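Local coordinates for protein small COPII coat GTPase SAR1 (Encephalitozoon cuniculi, PDB 6VS4) that belongs to the ADP-ribosylation factor family of small GTPases within the P-loop NTPase clan and holds guanosine-5'-diphosphate in its nucleotide pocket, at residues I110-D115 with Q123-A128; N146-D149 with T154-T157; V191-G196 with G203-A208. All coordinates share one frame; numbering follows the deposited sequence.

Contact 1 (I110-D115 with Q123-A128)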
ATOM      1  N   ILE A 110      -4.649 -19.028  31.397  1.00 54.41           N
ATOM      2  CA  ILE A 110      -5.268 -20.039  30.556  1.00 54.08           C
ATOM      3  C   ILE A 110      -6.097 -19.359  29.479  1.00 55.31           C
ATOM      4  O   ILE A 110      -6.826 -18.398  29.751  1.00 55.36           O
ATOM      5  CB  ILE A 110      -6.126 -21.012  31.393  1.00 59.95           C
ATOM      6  CG1 ILE A 110      -5.211 -21.881  32.259  1.00 54.19           C
ATOM      7  CG2 ILE A 110      -7.019 -21.855  30.490  1.00 50.28           C
ATOM      8  CD1 ILE A 110      -5.894 -22.540  33.414  1.00 56.91           C
ATOM      9  N   VAL A 111      -5.962 -19.848  28.251  1.00 51.91           N
ATOM     10  CA  VAL A 111      -6.853 -19.512  27.152  1.00 45.63           C
ATOM     11  C   VAL A 111      -7.641 -20.775  26.820  1.00 47.59           C
ATOM     12  O   VAL A 111      -7.082 -21.756  26.316  1.00 50.11           O
ATOM     13  CB  VAL A 111      -6.075 -18.981  25.941  1.00 44.79           C
ATOM     14  CG1 VAL A 111      -7.008 -18.649  24.793  1.00 38.68           C
ATOM     15  CG2 VAL A 111      -5.288 -17.764  26.349  1.00 43.43           C
ATOM     16  N   PHE A 112      -8.934 -20.760  27.122  1.00 46.54           N
ATOM     17  CA  PHE A 112      -9.814 -21.891  26.875  1.00 46.30           C
ATOM     18  C   PHE A 112     -10.692 -21.571  25.670  1.00 53.23           C
ATOM     19  O   PHE A 112     -11.397 -20.555  25.667  1.00 50.89           O
ATOM     20  CB  PHE A 112     -10.672 -22.196  28.103  1.00 52.19           C
ATOM     21  CG  PHE A 112     -11.406 -23.503  28.014  1.00 49.02           C
ATOM     22  CD1 PHE A 112     -12.644 -23.579  27.399  1.00 56.99           C
ATOM     23  CD2 PHE A 112     -10.858 -24.659  28.543  1.00 54.46           C
ATOM     24  CE1 PHE A 112     -13.325 -24.792  27.317  1.00 60.55           C
ATOM     25  CE2 PHE A 112     -11.532 -25.874  28.462  1.00 54.47           C
ATOM     26  CZ  PHE A 112     -12.766 -25.938  27.850  1.00 54.48           C
ATOM     27  N   ILE A 113     -10.641 -22.430  24.650  1.00 50.43           N
ATOM     28  CA  ILE A 113     -11.283 -22.180  23.365  1.00 48.55           C
ATOM     29  C   ILE A 113     -12.407 -23.185  23.146  1.00 51.70           C
ATOM     30  O   ILE A 113     -12.214 -24.393  23.334  1.00 56.09           O
ATOM     31  CB  ILE A 113     -10.262 -22.244  22.220  1.00 46.69           C
ATOM     32  CG1 ILE A 113      -9.115 -21.267  22.500  1.00 48.97           C
ATOM     33  CG2 ILE A 113     -10.930 -21.909  20.909  1.00 37.70           C
ATOM     34  CD1 ILE A 113      -8.104 -21.147  21.367  1.00 40.42           C
ATOM     35  N   VAL A 114     -13.571 -22.689  22.716  1.00 46.66           N
ATOM     36  CA  VAL A 114     -14.747 -23.511  22.454  1.00 44.92           C
ATOM     37  C   VAL A 114     -15.218 -23.275  21.023  1.00 55.09           C
ATOM     38  O   VAL A 114     -15.312 -22.128  20.572  1.00 50.67           O
ATOM     39  CB  VAL A 114     -15.887 -23.201  23.449  1.00 56.94           C
ATOM     40  CG1 VAL A 114     -17.152 -24.009  23.108  1.00 56.99           C
ATOM     41  CG2 VAL A 114     -15.445 -23.457  24.872  1.00 59.87           C
ATOM     42  N   ASP A 115     -15.544 -24.362  20.321  1.00 55.32           N
ATOM     43  CA  ASP A 115     -16.200 -24.286  19.016  1.00 53.28           C
ATOM     44  C   ASP A 115     -17.708 -24.187  19.252  1.00 55.50           C
ATOM     45  O   ASP A 115     -18.357 -25.178  19.598  1.00 62.52           O
ATOM     46  CB  ASP A 115     -15.841 -25.510  18.174  1.00 57.59           C
ATOM     47  CG  ASP A 115     -16.466 -25.487  16.772  1.00 63.64           C
ATOM     48  OD1 ASP A 115     -17.358 -24.654  16.502  1.00 60.07           O
ATOM     49  OD2 ASP A 115     -16.066 -26.330  15.936  1.00 64.21           O
ATOM     50  N   GLN A 123     -20.917 -31.639  25.675  1.00 89.46           N
ATOM     51  CA  GLN A 123     -20.700 -32.411  26.892  1.00 86.98           C
ATOM     52  C   GLN A 123     -19.214 -32.629  27.152  1.00 81.85           C
ATOM     53  O   GLN A 123     -18.763 -32.542  28.299  1.00 83.32           O
ATOM     54  CB  GLN A 123     -21.442 -33.743  26.802  1.00 95.14           C
ATOM     55  CG  GLN A 123     -21.468 -34.512  28.109  1.00108.40           C
ATOM     56  CD  GLN A 123     -22.084 -33.713  29.240  1.00115.48           C
ATOM     57  OE1 GLN A 123     -22.983 -32.901  29.027  1.00117.54           O
ATOM     58  NE2 GLN A 123     -21.602 -33.942  30.454  1.00122.61           N
ATOM     59  N   GLU A 124     -18.435 -32.900  26.101  1.00 81.83           N
ATOM     60  CA  GLU A 124     -16.984 -32.943  26.263  1.00 87.78           C
ATOM     61  C   GLU A 124     -16.445 -31.597  26.722  1.00 76.27           C
ATOM     62  O   GLU A 124     -15.558 -31.538  27.580  1.00 79.20           O
ATOM     63  CB  GLU A 124     -16.302 -33.339  24.955  1.00 95.83           C
ATOM     64  CG  GLU A 124     -16.732 -34.650  24.357  1.00103.78           C
ATOM     65  CD  GLU A 124     -15.910 -34.996  23.134  1.00111.59           C
ATOM     66  OE1 GLU A 124     -14.680 -34.781  23.171  1.00112.34           O
ATOM     67  OE2 GLU A 124     -16.491 -35.473  22.137  1.00118.86           O
ATOM     68  N   VAL A 125     -16.971 -30.505  26.163  1.00 68.26           N
ATOM     69  CA  VAL A 125     -16.469 -29.177  26.510  1.00 67.33           C
ATOM     70  C   VAL A 125     -16.670 -28.904  27.992  1.00 68.58           C
ATOM     71  O   VAL A 125     -15.759 -28.430  28.681  1.00 67.26           O
ATOM     72  CB  VAL A 125     -17.145 -28.095  25.647  1.00 61.06           C
ATOM     73  CG1 VAL A 125     -16.751 -26.710  26.137  1.00 56.88           C
ATOM     74  CG2 VAL A 125     -16.777 -28.269  24.178  1.00 56.20           C
ATOM     75  N   ARG A 126     -17.859 -29.210  28.510  1.00 70.35           N
ATOM     76  CA  ARG A 126     -18.120 -28.928  29.917  1.00 77.10           C
ATOM     77  C   ARG A 126     -17.248 -29.797  30.813  1.00 78.36           C
ATOM     78  O   ARG A 126     -16.781 -29.341  31.863  1.00 71.32           O
ATOM     79  CB  ARG A 126     -19.615 -29.083  30.227  1.00 81.26           C
ATOM     80  CG  ARG A 126     -20.069 -30.398  30.808  1.00 97.12           C
ATOM     81  CD  ARG A 126     -21.541 -30.292  31.200  1.00110.31           C
ATOM     82  NE  ARG A 126     -21.745 -29.266  32.222  1.00113.53           N
ATOM     83  CZ  ARG A 126     -22.801 -28.462  32.275  1.00107.44           C
ATOM     84  NH1 ARG A 126     -23.748 -28.551  31.353  1.00100.86           N
ATOM     85  NH2 ARG A 126     -22.899 -27.558  33.242  1.00106.87           N
ATOM     86  N   GLU A 127     -17.019 -31.055  30.417  1.00 82.38           N
ATOM     87  CA  GLU A 127     -16.093 -31.906  31.160  1.00 83.77           C
ATOM     88  C   GLU A 127     -14.660 -31.402  31.029  1.00 74.83           C
ATOM     89  O   GLU A 127     -13.927 -31.335  32.021  1.00 75.77           O
ATOM     90  CB  GLU A 127     -16.208 -33.355  30.683  1.00 94.68           C
ATOM     91  CG  GLU A 127     -17.111 -34.222  31.559  1.00103.02           C
ATOM     92  CD  GLU A 127     -18.101 -35.052  30.756  1.00111.01           C
ATOM     93  OE1 GLU A 127     -19.252 -35.224  31.222  1.00120.45           O
ATOM     94  OE2 GLU A 127     -17.731 -35.530  29.661  1.00104.69           O
ATOM     95  N   ALA A 128     -14.244 -31.034  29.816  1.00 73.34           N
ATOM     96  CA  ALA A 128     -12.922 -30.432  29.655  1.00 73.08           C
ATOM     97  C   ALA A 128     -12.793 -29.175  30.510  1.00 67.56           C
ATOM     98  O   ALA A 128     -11.779 -28.983  31.188  1.00 66.27           O
ATOM     99  CB  ALA A 128     -12.650 -30.116  28.182  1.00 65.60           C
TER
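F112 is the first residue of strand 110-115 to meet helix 123-128, and its CB leaves the strand toward the helix. With CG anti to the backbone N (chi1 -169°), the ring reaches across to the helix backbone as well as to its side chains: CZ lies 4.0 Å from V125 O, and CE2 lies 4.1 Å from A128 C. The ring stands obliquely to both atoms. On the same ring, CE1 meets V125 CG1 at 4.1 Å and CZ meets A128 CB at 4.2 Å, so F112 spans one turn of the helix. The F112 ring also makes an edge-to-face contact with Y129, the next residue of the helix after A128. I113 turns from the helix and packs on K52 and L55 of helix 52-59. Two residues after F112, V114 brings its CG2 to within 3.7 Å of V125 CG1, the closest approach of the contact; V125 CG1 is therefore shared between the ring and the valine. D115 ends the strand with its carboxylate leading away from the helix, where OD2 forms a salt bridge with K147. No hydrogen bond joins the two segments, and all four touching residues are buried. The short axes run antiparallel at 170° with a closest approach of 9.9 Å, as expected for a helix packed on a sheet strand within the beta-alpha-beta unit of strand 109-115, helix 122-135 and strand 141-146, part of the P-loop NTPase fold.

Contact 2 (N146-D149 with T154-T157). With GDP (guanosine-5'-diphosphate), chain D.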
ATOM      1  N   ASN A 146     -15.334 -19.485  19.936  1.00 41.59           N
ATOM      2  CA  ASN A 146     -14.760 -19.348  18.606  1.00 43.71           C
ATOM      3  C   ASN A 146     -15.726 -19.858  17.543  1.00 48.44           C
ATOM      4  O   ASN A 146     -16.693 -20.564  17.839  1.00 56.48           O
ATOM      5  CB  ASN A 146     -13.428 -20.106  18.520  1.00 46.55           C
ATOM      6  CG  ASN A 146     -12.645 -19.781  17.260  1.00 44.52           C
ATOM      7  OD1 ASN A 146     -12.680 -18.656  16.769  1.00 48.05           O
ATOM      8  ND2 ASN A 146     -11.934 -20.771  16.729  1.00 47.03           N
ATOM      9  N   LYS A 147     -15.442 -19.484  16.291  1.00 52.38           N
ATOM     10  CA  LYS A 147     -16.199 -19.902  15.109  1.00 48.55           C
ATOM     11  C   LYS A 147     -17.613 -19.322  15.086  1.00 50.80           C
ATOM     12  O   LYS A 147     -18.533 -19.940  14.544  1.00 48.44           O
ATOM     13  CB  LYS A 147     -16.253 -21.428  14.983  1.00 51.59           C
ATOM     14  CG  LYS A 147     -14.892 -22.100  15.071  1.00 51.94           C
ATOM     15  CD  LYS A 147     -14.918 -23.440  14.377  1.00 60.52           C
ATOM     16  CE  LYS A 147     -13.655 -24.223  14.621  1.00 60.24           C
ATOM     17  NZ  LYS A 147     -13.812 -25.599  14.100  1.00 60.33           N
ATOM     18  N   ILE A 148     -17.799 -18.115  15.631  1.00 45.09           N
ATOM     19  CA  ILE A 148     -19.123 -17.511  15.623  1.00 44.94           C
ATOM     20  C   ILE A 148     -19.596 -17.214  14.210  1.00 57.67           C
ATOM     21  O   ILE A 148     -20.802 -17.043  13.992  1.00 64.97           O
ATOM     22  CB  ILE A 148     -19.155 -16.234  16.481  1.00 48.48           C
ATOM     23  CG1 ILE A 148     -18.288 -15.137  15.849  1.00 45.06           C
ATOM     24  CG2 ILE A 148     -18.741 -16.546  17.929  1.00 39.86           C
ATOM     25  CD1 ILE A 148     -18.271 -13.854  16.638  1.00 39.64           C
ATOM     26  N   ASP A 149     -18.679 -17.149  13.237  1.00 55.92           N
ATOM     27  CA  ASP A 149     -19.082 -16.973  11.843  1.00 55.74           C
ATOM     28  C   ASP A 149     -19.945 -18.134  11.349  1.00 59.78           C
ATOM     29  O   ASP A 149     -20.776 -17.948  10.452  1.00 61.09           O
ATOM     30  CB  ASP A 149     -17.849 -16.812  10.942  1.00 54.28           C
ATOM     31  CG  ASP A 149     -16.899 -18.002  11.024  1.00 53.14           C
ATOM     32  OD1 ASP A 149     -16.428 -18.315  12.134  1.00 49.64           O
ATOM     33  OD2 ASP A 149     -16.629 -18.631   9.980  1.00 57.77           O
ATOM     34  N   THR A 154     -21.044 -11.839  13.705  1.00 53.92           N
ATOM     35  CA  THR A 154     -19.823 -11.088  13.964  1.00 44.95           C
ATOM     36  C   THR A 154     -19.659 -10.914  15.464  1.00 57.38           C
ATOM     37  O   THR A 154     -20.571 -11.220  16.238  1.00 60.26           O
ATOM     38  CB  THR A 154     -19.905  -9.729  13.281  1.00 48.97           C
ATOM     39  OG1 THR A 154     -20.930  -8.952  13.917  1.00 55.45           O
ATOM     40  CG2 THR A 154     -20.240  -9.882  11.795  1.00 49.27           C
ATOM     41  N   PRO A 155     -18.502 -10.436  15.929  1.00 56.91           N
ATOM     42  CA  PRO A 155     -18.390 -10.133  17.364  1.00 52.69           C
ATOM     43  C   PRO A 155     -19.457  -9.172  17.870  1.00 51.31           C
ATOM     44  O   PRO A 155     -19.887  -9.294  19.025  1.00 57.85           O
ATOM     45  CB  PRO A 155     -16.983  -9.530  17.480  1.00 52.96           C
ATOM     46  CG  PRO A 155     -16.223 -10.215  16.401  1.00 50.32           C
ATOM     47  CD  PRO A 155     -17.197 -10.290  15.248  1.00 49.83           C
ATOM     48  N   GLU A 156     -19.923  -8.238  17.038  1.00 56.55           N
ATOM     49  CA  GLU A 156     -20.912  -7.272  17.507  1.00 60.33           C
ATOM     50  C   GLU A 156     -22.288  -7.911  17.657  1.00 61.81           C
ATOM     51  O   GLU A 156     -22.927  -7.778  18.708  1.00 57.73           O
ATOM     52  CB  GLU A 156     -20.984  -6.080  16.555  1.00 53.11           C
ATOM     53  N   THR A 157     -22.759  -8.622  16.623  1.00 58.01           N
ATOM     54  CA  THR A 157     -24.088  -9.224  16.710  1.00 62.16           C
ATOM     55  C   THR A 157     -24.120 -10.372  17.714  1.00 57.84           C
ATOM     56  O   THR A 157     -25.159 -10.615  18.333  1.00 64.37           O
ATOM     57  CB  THR A 157     -24.567  -9.708  15.337  1.00 52.20           C
ATOM     58  OG1 THR A 157     -23.740 -10.777  14.872  1.00 59.44           O
ATOM     59  CG2 THR A 157     -24.505  -8.577  14.331  1.00 54.19           C
TER
HETATM   60  PB  GDP D 302      -7.160 -27.672  17.375  1.00 59.19           P
HETATM   61  O1B GDP D 302      -7.466 -29.181  17.405  1.00 64.44           O
HETATM   62  O2B GDP D 302      -5.687 -27.387  17.353  1.00 66.03           O
HETATM   63  O3B GDP D 302      -7.909 -27.012  18.535  1.00 48.78           O
HETATM   64  O3A GDP D 302      -7.841 -27.084  16.065  1.00 41.84           O
HETATM   65  PA  GDP D 302      -7.304 -26.273  14.812  1.00 57.44           P
HETATM   66  O1A GDP D 302      -6.526 -27.256  13.951  1.00 63.76           O
HETATM   67  O2A GDP D 302      -6.588 -25.049  15.223  1.00 65.19           O
HETATM   68  O5' GDP D 302      -8.622 -25.910  13.987  1.00 65.96           O
HETATM   69  C5' GDP D 302      -9.490 -26.887  13.376  1.00 66.58           C
HETATM   70  C4' GDP D 302     -10.190 -26.263  12.195  1.00 58.76           C
HETATM   71  O4' GDP D 302     -11.035 -25.183  12.651  1.00 54.37           O
HETATM   72  C3' GDP D 302      -9.271 -25.681  11.115  1.00 62.61           C
HETATM   73  O3' GDP D 302      -9.660 -26.100   9.813  1.00 66.79           O
HETATM   74  C2' GDP D 302      -9.432 -24.167  11.292  1.00 59.69           C
HETATM   75  O2' GDP D 302      -9.279 -23.486  10.054  1.00 63.00           O
HETATM   76  C1' GDP D 302     -10.877 -24.089  11.771  1.00 58.11           C
HETATM   77  N9  GDP D 302     -11.211 -22.852  12.493  1.00 60.87           N
HETATM   78  C8  GDP D 302     -10.553 -22.288  13.556  1.00 57.81           C
HETATM   79  N7  GDP D 302     -11.100 -21.167  13.965  1.00 51.54           N
HETATM   80  C5  GDP D 302     -12.179 -20.980  13.115  1.00 61.03           C
HETATM   81  C6  GDP D 302     -13.142 -19.918  13.022  1.00 58.41           C
HETATM   82  O6  GDP D 302     -13.241 -18.935  13.752  1.00 54.84           O
HETATM   83  N1  GDP D 302     -14.036 -20.114  11.990  1.00 57.91           N
HETATM   84  C2  GDP D 302     -14.047 -21.197  11.153  1.00 59.26           C
HETATM   85  N2  GDP D 302     -14.996 -21.227  10.215  1.00 55.86           N
HETATM   86  N3  GDP D 302     -13.169 -22.193  11.231  1.00 63.31           N
HETATM   87  C4  GDP D 302     -12.264 -22.016  12.212  1.00 64.07           C
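I148 lays its terminal CD1 over the peptide link between T154 and P155, 3.5 Å from both T154 C and P155 N. CG1 sits between the backbone N and the carbonyl carbon (chi1 67°), and the chain then extends (chi2 -180°), so that the methyl alone reaches the start of helix 155-159. There it also meets P155 CD at 4.0 Å. The segment it touches is tied by a capping box: T157 N donates almost straight (179°) to T154 OG1 at 3.3 Å, while T154 N donates to T157 OG1 at 3.1 Å. T154 OG1 takes a further, weak bond from E156 N. Around I148, the neighbouring side chains turn to the nucleotide instead. K147 lies extended over one face of the guanine, its CG 3.5 Å from GDP C6, and its NZ donates to the ribose O4'. D149 uses both carboxylate oxygens: GDP N1 donates to OD1 at 3.0 Å and GDP N2 to OD2 at 3.1 Å, a paired grip that reads the guanine edge. N146 ND2 comes within 2.9 Å of GDP N7 and is hydrogen-bonded to A50 O. The sequence N146, K147, I148, D149 is the NKxD guanine-recognition motif of small GTPases, with I148 as its variable position.

Contact 3 (V191-G196 with G203-A208). With GDP (guanosine-5'-diphosphate), chain D.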
ATOM      1  N   VAL A 191     -15.412 -14.601  19.262  1.00 42.94           N
ATOM      2  CA  VAL A 191     -14.414 -14.320  18.240  1.00 43.43           C
ATOM      3  C   VAL A 191     -14.598 -15.261  17.055  1.00 49.41           C
ATOM      4  O   VAL A 191     -15.244 -16.307  17.149  1.00 54.68           O
ATOM      5  CB  VAL A 191     -12.975 -14.458  18.796  1.00 47.55           C
ATOM      6  CG1 VAL A 191     -12.709 -13.446  19.911  1.00 46.27           C
ATOM      7  CG2 VAL A 191     -12.737 -15.870  19.299  1.00 34.19           C
ATOM      8  N   THR A 192     -14.015 -14.862  15.926  1.00 48.92           N
ATOM      9  CA  THR A 192     -13.748 -15.734  14.779  1.00 52.00           C
ATOM     10  C   THR A 192     -12.245 -15.635  14.549  1.00 55.35           C
ATOM     11  O   THR A 192     -11.756 -14.641  14.003  1.00 53.29           O
ATOM     12  CB  THR A 192     -14.520 -15.338  13.521  1.00 49.32           C
ATOM     13  OG1 THR A 192     -15.913 -15.613  13.692  1.00 65.40           O
ATOM     14  CG2 THR A 192     -14.014 -16.123  12.324  1.00 49.87           C
ATOM     15  N   ILE A 193     -11.519 -16.660  14.994  1.00 51.84           N
ATOM     16  CA  ILE A 193     -10.066 -16.589  15.009  1.00 46.04           C
ATOM     17  C   ILE A 193      -9.513 -16.549  13.593  1.00 52.94           C
ATOM     18  O   ILE A 193      -8.470 -15.936  13.349  1.00 58.04           O
ATOM     19  CB  ILE A 193      -9.514 -17.767  15.831  1.00 48.21           C
ATOM     20  CG1 ILE A 193      -9.808 -17.521  17.312  1.00 45.56           C
ATOM     21  CG2 ILE A 193      -8.017 -17.949  15.607  1.00 49.42           C
ATOM     22  CD1 ILE A 193      -9.474 -18.683  18.222  1.00 48.32           C
ATOM     23  N   THR A 194     -10.212 -17.157  12.631  1.00 51.30           N
ATOM     24  CA  THR A 194      -9.735 -17.194  11.252  1.00 53.44           C
ATOM     25  C   THR A 194     -10.067 -15.946  10.437  1.00 54.73           C
ATOM     26  O   THR A 194      -9.623 -15.853   9.291  1.00 66.02           O
ATOM     27  CB  THR A 194     -10.293 -18.415  10.529  1.00 51.62           C
ATOM     28  OG1 THR A 194     -11.715 -18.451  10.695  1.00 54.44           O
ATOM     29  CG2 THR A 194      -9.671 -19.682  11.103  1.00 52.10           C
ATOM     30  N   SER A 195     -10.869 -15.018  10.950  1.00 51.96           N
ATOM     31  CA  SER A 195     -11.151 -13.825  10.166  1.00 57.71           C
ATOM     32  C   SER A 195      -9.956 -12.873  10.192  1.00 65.07           C
ATOM     33  O   SER A 195      -9.134 -12.880  11.116  1.00 62.25           O
ATOM     34  CB  SER A 195     -12.397 -13.107  10.682  1.00 63.28           C
ATOM     35  OG  SER A 195     -12.097 -12.339  11.832  1.00 71.13           O
ATOM     36  N   GLY A 196      -9.868 -12.038   9.156  1.00 64.73           N
ATOM     37  CA  GLY A 196      -8.788 -11.071   9.095  1.00 71.00           C
ATOM     38  C   GLY A 196      -8.921  -9.973  10.128  1.00 69.59           C
ATOM     39  O   GLY A 196      -7.910  -9.466  10.633  1.00 55.17           O
ATOM     40  N   GLY A 203      -9.789  -5.393  18.652  1.00 54.77           N
ATOM     41  CA  GLY A 203     -10.847  -6.364  18.505  1.00 55.04           C
ATOM     42  C   GLY A 203     -10.919  -7.304  19.691  1.00 56.69           C
ATOM     43  O   GLY A 203     -10.029  -7.350  20.563  1.00 55.35           O
ATOM     44  N   PRO A 204     -12.004  -8.078  19.745  1.00 52.80           N
ATOM     45  CA  PRO A 204     -12.210  -8.970  20.899  1.00 45.99           C
ATOM     46  C   PRO A 204     -11.054  -9.916  21.171  1.00 42.58           C
ATOM     47  O   PRO A 204     -10.688 -10.110  22.338  1.00 46.74           O
ATOM     48  CB  PRO A 204     -13.502  -9.721  20.533  1.00 45.24           C
ATOM     49  CG  PRO A 204     -13.678  -9.526  19.062  1.00 46.48           C
ATOM     50  CD  PRO A 204     -13.116  -8.163  18.785  1.00 54.69           C
ATOM     51  N   LEU A 205     -10.474 -10.521  20.136  1.00 42.81           N
ATOM     52  CA  LEU A 205      -9.355 -11.433  20.355  1.00 39.12           C
ATOM     53  C   LEU A 205      -8.207 -10.727  21.065  1.00 49.60           C
ATOM     54  O   LEU A 205      -7.663 -11.240  22.053  1.00 50.26           O
ATOM     55  CB  LEU A 205      -8.895 -12.027  19.025  1.00 37.53           C
ATOM     56  CG  LEU A 205      -7.812 -13.094  19.111  1.00 45.57           C
ATOM     57  CD1 LEU A 205      -8.291 -14.292  19.955  1.00 43.32           C
ATOM     58  CD2 LEU A 205      -7.371 -13.530  17.714  1.00 44.00           C
ATOM     59  N   ALA A 206      -7.842  -9.525  20.593  1.00 48.08           N
ATOM     60  CA  ALA A 206      -6.760  -8.776  21.233  1.00 41.61           C
ATOM     61  C   ALA A 206      -7.168  -8.273  22.615  1.00 45.62           C
ATOM     62  O   ALA A 206      -6.348  -8.268  23.543  1.00 49.03           O
ATOM     63  CB  ALA A 206      -6.332  -7.601  20.355  1.00 43.36           C
ATOM     64  N   ARG A 207      -8.433  -7.870  22.787  1.00 41.84           N
ATOM     65  CA  ARG A 207      -8.864  -7.437  24.114  1.00 48.43           C
ATOM     66  C   ARG A 207      -8.868  -8.595  25.104  1.00 49.77           C
ATOM     67  O   ARG A 207      -8.654  -8.381  26.306  1.00 47.97           O
ATOM     68  CB  ARG A 207     -10.247  -6.793  24.055  1.00 48.09           C
ATOM     69  CG  ARG A 207     -10.256  -5.416  23.408  1.00 53.78           C
ATOM     70  CD  ARG A 207     -11.588  -4.715  23.613  1.00 58.47           C
ATOM     71  NE  ARG A 207     -12.695  -5.663  23.712  1.00 68.60           N
ATOM     72  CZ  ARG A 207     -13.534  -5.945  22.722  1.00 74.08           C
ATOM     73  NH1 ARG A 207     -13.398  -5.353  21.546  1.00 69.24           N
ATOM     74  NH2 ARG A 207     -14.514  -6.817  22.914  1.00 85.24           N
ATOM     75  N   ALA A 208      -9.078  -9.825  24.619  1.00 45.58           N
ATOM     76  CA  ALA A 208      -9.011 -10.985  25.501  1.00 42.91           C
ATOM     77  C   ALA A 208      -7.606 -11.157  26.065  1.00 41.11           C
ATOM     78  O   ALA A 208      -7.439 -11.432  27.257  1.00 44.29           O
ATOM     79  CB  ALA A 208      -9.460 -12.243  24.759  1.00 38.07           C
TER
HETATM   80  PB  GDP D 302      -7.160 -27.672  17.375  1.00 59.19           P
HETATM   81  O1B GDP D 302      -7.466 -29.181  17.405  1.00 64.44           O
HETATM   82  O2B GDP D 302      -5.687 -27.387  17.353  1.00 66.03           O
HETATM   83  O3B GDP D 302      -7.909 -27.012  18.535  1.00 48.78           O
HETATM   84  O3A GDP D 302      -7.841 -27.084  16.065  1.00 41.84           O
HETATM   85  PA  GDP D 302      -7.304 -26.273  14.812  1.00 57.44           P
HETATM   86  O1A GDP D 302      -6.526 -27.256  13.951  1.00 63.76           O
HETATM   87  O2A GDP D 302      -6.588 -25.049  15.223  1.00 65.19           O
HETATM   88  O5' GDP D 302      -8.622 -25.910  13.987  1.00 65.96           O
HETATM   89  C5' GDP D 302      -9.490 -26.887  13.376  1.00 66.58           C
HETATM   90  C4' GDP D 302     -10.190 -26.263  12.195  1.00 58.76           C
HETATM   91  O4' GDP D 302     -11.035 -25.183  12.651  1.00 54.37           O
HETATM   92  C3' GDP D 302      -9.271 -25.681  11.115  1.00 62.61           C
HETATM   93  O3' GDP D 302      -9.660 -26.100   9.813  1.00 66.79           O
HETATM   94  C2' GDP D 302      -9.432 -24.167  11.292  1.00 59.69           C
HETATM   95  O2' GDP D 302      -9.279 -23.486  10.054  1.00 63.00           O
HETATM   96  C1' GDP D 302     -10.877 -24.089  11.771  1.00 58.11           C
HETATM   97  N9  GDP D 302     -11.211 -22.852  12.493  1.00 60.87           N
HETATM   98  C8  GDP D 302     -10.553 -22.288  13.556  1.00 57.81           C
HETATM   99  N7  GDP D 302     -11.100 -21.167  13.965  1.00 51.54           N
HETATM  100  C5  GDP D 302     -12.179 -20.980  13.115  1.00 61.03           C
HETATM  101  C6  GDP D 302     -13.142 -19.918  13.022  1.00 58.41           C
HETATM  102  O6  GDP D 302     -13.241 -18.935  13.752  1.00 54.84           O
HETATM  103  N1  GDP D 302     -14.036 -20.114  11.990  1.00 57.91           N
HETATM  104  C2  GDP D 302     -14.047 -21.197  11.153  1.00 59.26           C
HETATM  105  N2  GDP D 302     -14.996 -21.227  10.215  1.00 55.86           N
HETATM  106  N3  GDP D 302     -13.169 -22.193  11.231  1.00 63.31           N
HETATM  107  C4  GDP D 302     -12.264 -22.016  12.212  1.00 64.07           C
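V191 and P204 pass side by side with their side chains pointing in opposing directions, V191 CG1 3.9 Å from P204 CB. The same methyl lies 3.7 Å from L205 N and 4.2 Å from L205 CB, and thus rests on the first turn of helix 204-223. Its direction follows from the torsion: CG1 is anti to the carbonyl carbon (chi1 -63°) and CB already points toward the helix. L205 answers from the other segment with CG anti to its backbone N, and its CD1 approaches I193 CG1 loosely, at 4.4 Å. Beyond this pair, L205 also packs on L144 of strand 141-146, L55 of helix 52-59 and F28 of helix 9-33. The loop bearing V191 and I193 makes a type I beta turn from T192 to S195, with S195 N donating to T192 O. On its nucleotide side, I193 N gives a weak bond to GDP O6 at 3.1 Å (120°) and is also hydrogen-bonded to N146 OD1. T194 CG2 lies 3.5 Å from GDP C5. Across the segments the touching side chains are wholly apolar and no hydrogen bond forms, which implies that dispersion and burial hold the loop to the helix, while the I193 amide faces GDP O6 and T194 covers the face of the guanine opposite K147; the T192 hydroxyl goes to D149.

Contacts 1 and 3 are buried, whereas contact 2 is partly buried, with T154 exposed. All three lack hydrogen bonds across their segments, yet their settings differ: contact 1 joins a central strand to its helix, and its V114 side chain stays about 10 Å from GDP, while contacts 2 and 3 pair apolar packing with loops that touch the base. Strand 110-115 lies beside strand 141-146, which runs into the recognition loop, and V114 O lies 2.7 Å from N146 N in a probable hydrogen bond. Contacts 2 and 3, with centres about 9 Å apart, are probably bonded directly through D149 OD1 and T192 OG1 at 3.2 Å. Contacts 1 and 3 meet merely by packing of I113 on I193.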